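Local coordinates for MaoC family protein (Mycobacterium tuberculosis H37Rv, PDB 3KHP), which probably dehydrates (3R)-hydroxyacyl thioesters to the corresponding enoyl thioesters, at residues E269-V274 with R298-D303. Numbering follows the deposited sequence.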
loop_
_atom_site.group_PDB
_atom_site.type_symbol
_atom_site.label_atom_id
_atom_site.label_comp_id
_atom_site.label_asym_id
_atom_site.label_seq_id
_atom_site.Cartn_x
_atom_site.Cartn_y
_atom_site.Cartn_z
ATOM N N GLU A 269 -5.050 0.521 16.582
ATOM C CA GLU A 269 -5.987 1.270 17.438
ATOM C C GLU A 269 -7.131 1.819 16.606
ATOM O O GLU A 269 -6.981 2.062 15.427
ATOM C CB GLU A 269 -5.283 2.403 18.186
ATOM C CG GLU A 269 -4.309 1.934 19.219
ATOM C CD GLU A 269 -3.745 3.071 20.055
ATOM O OE1 GLU A 269 -3.221 4.055 19.478
ATOM O OE2 GLU A 269 -3.815 2.951 21.305
ATOM N N THR A 270 -8.272 1.991 17.243
ATOM C CA THR A 270 -9.456 2.466 16.577
ATOM C C THR A 270 -9.558 3.929 16.776
ATOM O O THR A 270 -9.485 4.411 17.893
ATOM C CB THR A 270 -10.714 1.763 17.112
ATOM O OG1 THR A 270 -10.685 0.386 16.715
ATOM C CG2 THR A 270 -11.981 2.411 16.575
ATOM N N LEU A 271 -9.724 4.638 15.667
ATOM C CA LEU A 271 -9.824 6.068 15.670
ATOM C C LEU A 271 -11.300 6.551 15.637
ATOM O O LEU A 271 -12.014 6.352 14.624
ATOM C CB LEU A 271 -9.010 6.627 14.506
ATOM C CG LEU A 271 -7.509 6.366 14.587
ATOM C CD1 LEU A 271 -6.879 6.530 13.237
ATOM C CD2 LEU A 271 -6.819 7.245 15.616
ATOM N N SER A 272 -11.733 7.202 16.731
ATOM C CA SER A 272 -13.072 7.834 16.839
ATOM C C SER A 272 -13.073 9.299 16.509
ATOM O O SER A 272 -12.600 10.096 17.304
ATOM C CB SER A 272 -13.601 7.801 18.278
ATOM O OG SER A 272 -14.048 6.540 18.627
ATOM N N THR A 273 -13.682 9.669 15.397
ATOM C CA THR A 273 -13.773 11.046 15.006
ATOM C C THR A 273 -15.125 11.642 15.423
ATOM O O THR A 273 -16.171 11.237 14.933
ATOM C CB THR A 273 -13.544 11.176 13.549
ATOM O OG1 THR A 273 -12.262 10.642 13.275
ATOM C CG2 THR A 273 -13.551 12.613 13.137
ATOM N N VAL A 274 -15.064 12.583 16.355
ATOM C CA VAL A 274 -16.230 13.243 16.909
ATOM C C VAL A 274 -16.418 14.588 16.254
ATOM O O VAL A 274 -15.504 15.390 16.183
ATOM C CB VAL A 274 -16.148 13.411 18.455
ATOM C CG1 VAL A 274 -16.502 12.115 19.110
ATOM C CG2 VAL A 274 -14.772 13.905 18.918
ATOM N N ARG A 298 -7.849 9.269 24.672
ATOM C CA ARG A 298 -6.635 9.984 24.316
ATOM C C ARG A 298 -6.991 10.789 23.074
ATOM O O ARG A 298 -7.388 10.212 22.050
ATOM C CB ARG A 298 -5.518 8.963 24.006
ATOM C CG ARG A 298 -4.165 9.536 23.748
ATOM C CD ARG A 298 -3.273 8.685 22.827
ATOM N NE ARG A 298 -3.439 7.300 23.148
ATOM C CZ ARG A 298 -3.219 6.275 22.333
ATOM N NH1 ARG A 298 -2.729 6.426 21.117
ATOM N NH2 ARG A 298 -3.469 5.065 22.782
ATOM N N VAL A 299 -6.892 12.115 23.144
ATOM C CA VAL A 299 -7.155 12.899 21.958
ATOM C C VAL A 299 -5.919 12.824 21.084
ATOM O O VAL A 299 -4.825 13.078 21.572
ATOM C CB VAL A 299 -7.474 14.333 22.309
ATOM C CG1 VAL A 299 -7.640 15.122 21.064
ATOM C CG2 VAL A 299 -8.738 14.392 23.165
ATOM N N VAL A 300 -6.060 12.453 19.818
ATOM C CA VAL A 300 -4.877 12.389 18.917
ATOM C C VAL A 300 -4.878 13.436 17.832
ATOM O O VAL A 300 -3.815 13.818 17.355
ATOM C CB VAL A 300 -4.679 10.979 18.336
ATOM C CG1 VAL A 300 -4.436 10.006 19.453
ATOM C CG2 VAL A 300 -5.884 10.519 17.504
ATOM N N LEU A 301 -6.069 13.895 17.424
ATOM C CA LEU A 301 -6.231 15.076 16.559
ATOM C C LEU A 301 -7.176 16.021 17.259
ATOM O O LEU A 301 -8.268 15.624 17.686
ATOM C CB LEU A 301 -6.844 14.774 15.185
ATOM C CG LEU A 301 -6.140 13.827 14.217
ATOM C CD1 LEU A 301 -7.010 13.675 12.947
ATOM C CD2 LEU A 301 -4.703 14.315 13.880
ATOM N N ASP A 302 -6.765 17.272 17.359
ATOM C CA ASP A 302 -7.515 18.270 18.068
ATOM C C ASP A 302 -7.650 19.448 17.133
ATOM O O ASP A 302 -7.015 19.501 16.070
ATOM C CB ASP A 302 -6.804 18.666 19.366
ATOM C CG ASP A 302 -7.781 19.106 20.491
ATOM O OD1 ASP A 302 -8.893 19.559 20.194
ATOM O OD2 ASP A 302 -7.410 19.040 21.684
ATOM N N ASP A 303 -8.499 20.373 17.552
ATOM C CA ASP A 303 -8.756 21.593 16.827
ATOM C C ASP A 303 -9.108 21.353 15.375
ATOM O O ASP A 303 -8.739 22.122 14.500
ATOM C CB ASP A 303 -7.564 22.527 16.958
ATOM C CG ASP A 303 -7.257 22.881 18.420
ATOM O OD1 ASP A 303 -8.174 23.006 19.265
ATOM O OD2 ASP A 303 -6.077 23.050 18.714
#
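Glu269 OE1 accepts two hydrogen bonds: one comes from Arg298 NH1 at 2.9 Å, the other from the backbone N of Phe266. Beside it, Arg298 NH2 reaches Glu269 OE2 at 2.6 Å, completing an end-on, two-pronged salt bridge in which each terminal nitrogen of the guanidinium serves one carboxylate oxygen. OE1 offers NH1 its syn lone pair, and OE2 is likewise met on the syn side, somewhat above the carboxylate plane. The two flat groups are not quite coplanar, their planes lying 30° apart, and both hydrogen bonds are moderately bent. Arginine suits this place because NH1 has a second acceptor, Pro264 O, so the guanidinium ties the loop before Glu269 to its own strand, while paired donors and acceptors limit rotation of both ends. The opposite charges probably stabilise each other's ionised forms.

The arginine gets there on a long arm: CG leaves anti to the backbone N (chi1 -174°), and a bend at chi3 brings the guanidinium round to the glutamate, whose chain runs out straight beyond CG.

Deeper in the protein, Leu271 CD2 meets Val300 CG2 at 3.9 Å, the two side chains crossing at about a right angle. A branched leucine fits here because it also touches Val265 of a loop, Thr287 of strand 282-289 and Val237 of helix 231-245, while a compact valine fits the buried spot beside it. The backbones stand well apart, 8.7 Å between Leu271 CA and Val300 CA, since strand 282-289 runs between them. Against this middle strand Val300 (psi -27°) and Leu301 both face Thr287, a classic beta bulge. Side chains thus join second-neighbour strands of the antiparallel sheet that packs against helix 231-245, the long central helix of a MaoC-like hot-dog fold.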